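Local coordinates for Iron(III) ABC transporter, periplasmic iron-compound-binding protein (PDB 3TEF), which probably binds iron-loaded catecholate siderophores in the periplasm for delivery to an ABC importer, at residues 33-38 / 266-271. Sequence-based numbering, arbitrary orientation.
Sequences IDSFGI and GVKATE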
ATOM      1  N   ILE A  33     -10.113   0.279  -7.444  1.00 19.17           N
ATOM      2  CA  ILE A  33     -11.462   0.073  -7.970  1.00 21.68           C
ATOM      3  C   ILE A  33     -12.063   1.391  -8.483  1.00 22.72           C
ATOM      4  O   ILE A  33     -12.527   1.474  -9.619  1.00 24.99           O
ATOM      5  CB  ILE A  33     -12.367  -0.641  -6.940  1.00 25.32           C
ATOM      6  CG1 ILE A  33     -12.003  -2.135  -6.900  1.00 27.66           C
ATOM      7  CG2 ILE A  33     -13.830  -0.452  -7.287  1.00 28.60           C
ATOM      8  CD1 ILE A  33     -12.635  -2.918  -5.763  1.00 29.00           C
ATOM      9  N   ASP A  34     -12.014   2.426  -7.665  1.00 22.16           N
ATOM     10  CA  ASP A  34     -12.487   3.726  -8.111  1.00 25.46           C
ATOM     11  C   ASP A  34     -11.691   4.250  -9.315  1.00 26.34           C
ATOM     12  O   ASP A  34     -12.271   4.780 -10.258  1.00 25.81           O
ATOM     13  CB  ASP A  34     -12.469   4.730  -6.963  1.00 22.98           C
ATOM     14  CG  ASP A  34     -12.914   6.105  -7.400  1.00 27.14           C
ATOM     15  OD1 ASP A  34     -14.134   6.322  -7.506  1.00 27.26           O
ATOM     16  OD2 ASP A  34     -12.034   6.947  -7.648  1.00 28.40           O
ATOM     17  N   SER A  35     -10.368   4.094  -9.279  1.00 22.61           N
ATOM     18  CA  SER A  35      -9.496   4.591 -10.344  1.00 22.13           C
ATOM     19  C   SER A  35      -9.842   4.003 -11.712  1.00 25.12           C
ATOM     20  O   SER A  35      -9.717   4.685 -12.745  1.00 26.26           O
ATOM     21  CB  SER A  35      -8.025   4.316 -10.021  1.00 24.09           C
ATOM     22  OG  SER A  35      -7.611   5.043  -8.880  1.00 30.20           O
ATOM     23  N   PHE A  36     -10.264   2.745 -11.718  1.00 24.14           N
ATOM     24  CA  PHE A  36     -10.622   2.055 -12.957  1.00 27.33           C
ATOM     25  C   PHE A  36     -12.101   2.240 -13.316  1.00 30.92           C
ATOM     26  O   PHE A  36     -12.606   1.629 -14.256  1.00 32.09           O
ATOM     27  CB  PHE A  36     -10.218   0.569 -12.906  1.00 29.59           C
ATOM     28  CG  PHE A  36      -8.739   0.340 -13.097  1.00 28.57           C
ATOM     29  CD1 PHE A  36      -8.096   0.816 -14.233  1.00 32.62           C
ATOM     30  CD2 PHE A  36      -7.995  -0.347 -12.151  1.00 27.07           C
ATOM     31  CE1 PHE A  36      -6.738   0.616 -14.409  1.00 31.17           C
ATOM     32  CE2 PHE A  36      -6.640  -0.544 -12.316  1.00 26.92           C
ATOM     33  CZ  PHE A  36      -6.010  -0.069 -13.450  1.00 29.46           C
ATOM     34  N   GLY A  37     -12.784   3.102 -12.566  1.00 27.69           N
ATOM     35  CA  GLY A  37     -14.104   3.560 -12.952  1.00 31.10           C
ATOM     36  C   GLY A  37     -15.273   2.769 -12.413  1.00 27.68           C
ATOM     37  O   GLY A  37     -16.394   2.907 -12.893  1.00 30.71           O
ATOM     38  N   ILE A  38     -15.018   1.938 -11.408  1.00 26.18           N
ATOM     39  CA  ILE A  38     -16.075   1.131 -10.799  1.00 24.87           C
ATOM     40  C   ILE A  38     -16.600   1.806  -9.532  1.00 26.24           C
ATOM     41  O   ILE A  38     -15.811   2.314  -8.741  1.00 28.94           O
ATOM     42  CB  ILE A  38     -15.541  -0.270 -10.423  1.00 26.84           C
ATOM     43  CG1 ILE A  38     -14.955  -0.989 -11.651  1.00 31.05           C
ATOM     44  CG2 ILE A  38     -16.621  -1.081  -9.718  1.00 26.51           C
ATOM     45  CD1 ILE A  38     -15.927  -1.148 -12.808  1.00 34.07           C
ATOM     46  N   GLY A 266      -2.851   0.464  -4.413  1.00 17.37           N
ATOM     47  CA  GLY A 266      -3.753   1.360  -5.103  1.00 20.03           C
ATOM     48  C   GLY A 266      -3.127   1.868  -6.388  1.00 19.36           C
ATOM     49  O   GLY A 266      -1.901   1.868  -6.533  1.00 20.80           O
ATOM     50  N   VAL A 267      -3.965   2.301  -7.322  1.00 20.26           N
ATOM     51  CA  VAL A 267      -3.462   2.973  -8.525  1.00 20.12           C
ATOM     52  C   VAL A 267      -2.860   4.348  -8.198  1.00 18.94           C
ATOM     53  O   VAL A 267      -1.681   4.607  -8.487  1.00 21.92           O
ATOM     54  CB  VAL A 267      -4.546   3.047  -9.618  1.00 19.06           C
ATOM     55  CG1 VAL A 267      -4.110   3.950 -10.783  1.00 24.73           C
ATOM     56  CG2 VAL A 267      -4.908   1.629 -10.096  1.00 23.36           C
ATOM     57  N   LYS A 268      -3.646   5.212  -7.564  1.00 20.97           N
ATOM     58  CA  LYS A 268      -3.150   6.532  -7.177  1.00 21.53           C
ATOM     59  C   LYS A 268      -2.006   6.377  -6.186  1.00 23.12           C
ATOM     60  O   LYS A 268      -1.035   7.129  -6.220  1.00 22.67           O
ATOM     61  CB  LYS A 268      -4.256   7.382  -6.548  1.00 24.10           C
ATOM     62  CG  LYS A 268      -5.488   7.557  -7.418  1.00 31.05           C
ATOM     63  CD  LYS A 268      -5.142   8.145  -8.754  1.00 36.40           C
ATOM     64  CE  LYS A 268      -6.395   8.515  -9.532  1.00 46.23           C
ATOM     65  NZ  LYS A 268      -6.085   9.481 -10.628  1.00 42.98           N
ATOM     66  N   ALA A 269      -2.115   5.372  -5.314  1.00 20.40           N
ATOM     67  CA  ALA A 269      -1.080   5.128  -4.328  1.00 18.45           C
ATOM     68  C   ALA A 269       0.248   4.824  -4.997  1.00 19.84           C
ATOM     69  O   ALA A 269       1.286   5.377  -4.625  1.00 19.39           O
ATOM     70  CB  ALA A 269      -1.498   3.968  -3.399  1.00 17.89           C
ATOM     71  N   THR A 270       0.205   3.963  -6.007  1.00 19.51           N
ATOM     72  CA  THR A 270       1.417   3.541  -6.687  1.00 20.67           C
ATOM     73  C   THR A 270       2.003   4.703  -7.470  1.00 18.52           C
ATOM     74  O   THR A 270       3.212   4.884  -7.502  1.00 22.17           O
ATOM     75  CB  THR A 270       1.161   2.330  -7.592  1.00 20.31           C
ATOM     76  OG1 THR A 270       0.697   1.240  -6.788  1.00 21.40           O
ATOM     77  CG2 THR A 270       2.445   1.927  -8.298  1.00 23.26           C
ATOM     78  N   GLU A 271       1.138   5.508  -8.069  1.00 22.44           N
ATOM     79  CA  GLU A 271       1.609   6.719  -8.740  1.00 23.39           C
ATOM     80  C   GLU A 271       2.287   7.686  -7.780  1.00 23.71           C
ATOM     81  O   GLU A 271       3.309   8.300  -8.120  1.00 24.66           O
ATOM     82  CB  GLU A 271       0.471   7.371  -9.510  1.00 25.43           C
ATOM     83  CG  GLU A 271       0.096   6.508 -10.696  1.00 26.85           C
ATOM     84  CD  GLU A 271      -1.117   7.001 -11.430  1.00 35.65           C
ATOM     85  OE1 GLU A 271      -1.947   7.708 -10.820  1.00 35.54           O
ATOM     86  OE2 GLU A 271      -1.240   6.678 -12.626  1.00 39.56           O
TER
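The C-terminal end of helix 27-35 meets the first turn of the final helix, 267-279, where Ser-35 and Phe-36 both pack on Val-267. The Ser-35 CB lies 3.7 Å from the Val-267 CB, and a residue this small lets Ser-35 CA come within 6.5 Å of Val-267 CA. With OG beside its own backbone N (chi1 -65°), the serine hydroxyl bonds back to the Asp-31 carbonyl; the aliphatic chain of Lys-268 bends past it, CG 3.6 Å from OG. Beta-branched Val-267 serves two neighbours: CG1 stays near Ser-35, while CG2 reaches the apolar ring of Phe-36 obliquely, 3.6 Å from CE2. In this periplasmic binding protein fold, helix 27-35 follows strand 22-25 of a parallel sheet and ends in a Schellman motif, Ile-38 N bonded to Ile-33 O and Gly-37 N to Asp-34 O; Gly-37 suits the positive phi (92°). From one turn back, the Asp-31 carboxylate accepts from Lys-268 N and Ala-269 N, first-turn groups lacking an earlier turn to bond. At the N-cap, a CB on Gly-266 would crowd Ala-269 CB; its O accepts from both Thr-270 N and OG1 (2.7 Å from OG1). The Val-267 side chain also touches Trp-121 and Lys-137.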